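Local coordinates for mucus binding protein (Lactobacillus reuteri, PDB 3I57) that probably helps the bacterium adhere to mucus as a cell-wall-anchored surface protein, of which this repeat also binds immunoglobulins, at residues L96-Y104 with Y145-Y156. Sequence-based numbering, arbitrary orientation.
Sequences LTETVHYKY and YKALTSPTIAGY
In the Muc B2-like part of this beta-grasp repeat, one face of strand 93-104 in the large mixed sheet is covered by the mostly irregular segment 145-156, with its short strand 148-149, and every second side chain, from Leu-96 to Tyr-104, turns toward it. No direct hydrogen bond joins the two segments; rings, aliphatic groups and two waters do the work. At one end the Tyr-145 ring lies against Glu-98, whose CB sits 3.5 Å from the ring centroid in a CH-pi contact only 10° off the normal. Tyr-145 OH reaches past it to Leu-96 CB (3.4 Å) and is hydrogen-bonded to Ser-167. The extended Glu-98 chain, with CG anti to the backbone N (chi1 159°), brings the carboxylate alongside Tyr-145 CB, where one water, 2.7 Å from both Glu-98 OE1 and Lys-146 O, bridges them. Next along, Val-100 CG2 meets Leu-148 CD1 at 3.7 Å, the two side chains running alongside one another, pointing opposite ways. Tyr-102 is held on two sides: Pro-151 CD stands over one face, 3.8 Å from the ring centroid, while a second water lies in the ring plane at the hydroxyl edge. That water is 2.8 Å from Tyr-102 OH and donates to Leu-148 O and Ser-150 OG, tying the buried phenol to the backbone opposite; Ser-150 OG also bonds to the carbonyl of Glu-160. A type II turn from Ile-153 to Tyr-156, closed by Tyr-156 N bonding to Ile-153 O, puts both of its end residues on Tyr-104: edge-to-face with Tyr-156, planes at 59°, and Tyr-104 OH on Ile-153 CG2 at 3.6 Å.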
# COMPACT_ATOMS: atom_id res chain seq x y z
N LEU A 96 15.95 9.73 3.78
CA LEU A 96 16.73 10.56 2.88
C LEU A 96 18.05 10.96 3.55
O LEU A 96 18.12 11.05 4.78
CB LEU A 96 15.99 11.84 2.51
CG LEU A 96 14.59 11.71 1.90
CD1 LEU A 96 14.12 13.10 1.46
CD2 LEU A 96 14.65 10.78 0.70
N THR A 97 19.07 11.22 2.73
CA THR A 97 20.39 11.53 3.25
C THR A 97 20.86 12.90 2.77
O THR A 97 20.79 13.22 1.58
CB THR A 97 21.42 10.46 2.80
OG1 THR A 97 21.05 9.19 3.32
CG2 THR A 97 22.84 10.80 3.28
N GLU A 98 21.33 13.72 3.71
CA GLU A 98 21.93 14.99 3.36
C GLU A 98 23.44 14.76 3.29
O GLU A 98 24.00 14.10 4.16
CB GLU A 98 21.60 16.04 4.43
CG GLU A 98 22.59 17.20 4.39
CD GLU A 98 22.33 18.21 5.50
OE1 GLU A 98 22.26 17.77 6.67
OE2 GLU A 98 22.24 19.43 5.18
N THR A 99 24.10 15.27 2.24
CA THR A 99 25.56 15.12 2.08
C THR A 99 26.18 16.49 1.96
O THR A 99 25.76 17.29 1.11
CB THR A 99 25.90 14.34 0.79
OG1 THR A 99 25.30 13.06 0.86
CG2 THR A 99 27.41 14.15 0.66
N VAL A 100 27.17 16.75 2.81
CA VAL A 100 27.93 17.99 2.75
C VAL A 100 29.38 17.70 2.40
O VAL A 100 30.07 16.94 3.09
CB VAL A 100 27.89 18.73 4.08
CG1 VAL A 100 28.69 20.07 3.96
CG2 VAL A 100 26.43 18.96 4.54
N HIS A 101 29.81 18.29 1.30
CA HIS A 101 31.18 18.24 0.85
C HIS A 101 31.95 19.43 1.42
O HIS A 101 31.38 20.49 1.69
CB HIS A 101 31.25 18.30 -0.69
CG HIS A 101 30.50 17.22 -1.39
ND1 HIS A 101 30.71 15.88 -1.15
CD2 HIS A 101 29.57 17.28 -2.38
CE1 HIS A 101 29.94 15.16 -1.95
NE2 HIS A 101 29.22 15.99 -2.69
N TYR A 102 33.27 19.25 1.54
CA TYR A 102 34.15 20.31 2.08
C TYR A 102 35.31 20.48 1.12
O TYR A 102 36.08 19.54 0.90
CB TYR A 102 34.65 20.00 3.50
CG TYR A 102 33.53 19.80 4.49
CD1 TYR A 102 32.76 20.87 4.94
CD2 TYR A 102 33.21 18.51 4.92
CE1 TYR A 102 31.70 20.67 5.82
CE2 TYR A 102 32.16 18.29 5.78
CZ TYR A 102 31.42 19.36 6.24
OH TYR A 102 30.37 19.08 7.10
N LYS A 103 35.41 21.67 0.54
CA LYS A 103 36.35 21.92 -0.55
C LYS A 103 37.05 23.26 -0.43
O LYS A 103 36.56 24.17 0.22
CB LYS A 103 35.61 21.89 -1.90
CG LYS A 103 34.94 20.53 -2.24
CD LYS A 103 34.16 20.57 -3.56
CE LYS A 103 33.56 19.20 -3.93
NZ LYS A 103 33.04 19.18 -5.34
N TYR A 104 38.21 23.39 -1.08
CA TYR A 104 38.83 24.69 -1.21
C TYR A 104 38.23 25.33 -2.48
O TYR A 104 37.42 24.70 -3.13
CB TYR A 104 40.36 24.53 -1.26
CG TYR A 104 40.96 23.99 0.02
CD1 TYR A 104 41.09 24.80 1.13
CD2 TYR A 104 41.41 22.66 0.11
CE1 TYR A 104 41.63 24.33 2.29
CE2 TYR A 104 41.95 22.18 1.28
CZ TYR A 104 42.08 23.02 2.36
OH TYR A 104 42.61 22.58 3.55
N TYR A 145 17.40 17.82 9.24
CA TYR A 145 18.59 17.02 9.46
C TYR A 145 19.25 17.54 10.70
O TYR A 145 19.04 18.69 11.05
CB TYR A 145 19.56 17.17 8.26
CG TYR A 145 18.97 16.54 7.01
CD1 TYR A 145 19.10 15.18 6.79
CD2 TYR A 145 18.25 17.29 6.09
CE1 TYR A 145 18.56 14.57 5.66
CE2 TYR A 145 17.71 16.69 4.93
CZ TYR A 145 17.87 15.33 4.75
OH TYR A 145 17.33 14.71 3.63
N LYS A 146 19.99 16.68 11.38
CA LYS A 146 20.84 17.11 12.50
C LYS A 146 21.79 18.19 11.96
O LYS A 146 22.22 18.11 10.82
CB LYS A 146 21.65 15.92 13.00
CG LYS A 146 22.37 16.18 14.31
CD LYS A 146 23.37 15.08 14.63
CE LYS A 146 24.18 15.44 15.88
NZ LYS A 146 23.29 15.96 16.96
N ALA A 147 22.11 19.19 12.78
CA ALA A 147 23.12 20.18 12.39
C ALA A 147 24.49 19.57 12.17
O ALA A 147 24.98 18.78 12.98
CB ALA A 147 23.20 21.33 13.42
N LEU A 148 25.12 19.95 11.06
CA LEU A 148 26.46 19.45 10.76
C LEU A 148 27.47 20.58 10.88
O LEU A 148 27.38 21.59 10.20
CB LEU A 148 26.50 18.88 9.34
CG LEU A 148 25.51 17.74 9.10
CD1 LEU A 148 25.68 17.15 7.71
CD2 LEU A 148 25.66 16.65 10.18
N THR A 149 28.43 20.40 11.79
CA THR A 149 29.41 21.45 12.03
C THR A 149 30.57 21.24 11.09
O THR A 149 31.17 20.15 11.04
CB THR A 149 29.92 21.41 13.46
OG1 THR A 149 28.82 21.55 14.37
CG2 THR A 149 30.92 22.57 13.70
N SER A 150 30.88 22.27 10.32
CA SER A 150 32.01 22.18 9.42
C SER A 150 33.30 22.11 10.26
O SER A 150 33.43 22.80 11.29
CB SER A 150 32.03 23.39 8.48
OG SER A 150 30.82 23.46 7.72
N PRO A 151 34.24 21.26 9.84
CA PRO A 151 35.48 21.13 10.60
C PRO A 151 36.31 22.40 10.60
O PRO A 151 36.24 23.20 9.67
CB PRO A 151 36.25 20.03 9.85
CG PRO A 151 35.55 19.85 8.51
CD PRO A 151 34.11 20.25 8.77
N THR A 152 37.12 22.54 11.63
CA THR A 152 38.06 23.66 11.72
C THR A 152 39.37 23.26 11.06
O THR A 152 39.95 22.23 11.38
CB THR A 152 38.31 24.02 13.18
OG1 THR A 152 37.08 24.48 13.73
CG2 THR A 152 39.41 25.10 13.31
N ILE A 153 39.79 24.06 10.09
CA ILE A 153 41.02 23.81 9.37
C ILE A 153 41.91 25.04 9.56
O ILE A 153 41.57 26.14 9.14
CB ILE A 153 40.73 23.54 7.87
CG1 ILE A 153 39.68 22.43 7.74
CG2 ILE A 153 42.01 23.15 7.10
CD1 ILE A 153 39.41 21.98 6.32
N ALA A 154 43.05 24.86 10.23
CA ALA A 154 43.93 25.99 10.52
C ALA A 154 44.22 26.80 9.27
O ALA A 154 44.58 26.24 8.23
CB ALA A 154 45.26 25.51 11.16
N GLY A 155 44.04 28.10 9.37
CA GLY A 155 44.40 29.00 8.29
C GLY A 155 43.25 29.28 7.35
O GLY A 155 43.42 30.02 6.39
N TYR A 156 42.10 28.66 7.62
CA TYR A 156 40.93 28.78 6.75
C TYR A 156 39.63 28.97 7.55
O TYR A 156 39.55 28.63 8.72
CB TYR A 156 40.80 27.53 5.87
CG TYR A 156 41.91 27.38 4.86
CD1 TYR A 156 41.77 27.87 3.58
CD2 TYR A 156 43.10 26.74 5.20
CE1 TYR A 156 42.78 27.74 2.63
CE2 TYR A 156 44.13 26.59 4.25
CZ TYR A 156 43.95 27.10 2.98
OH TYR A 156 44.94 26.97 2.03
O HOH W 1 21.81 19.60 8.60
O HOH W 2 28.98 21.44 7.80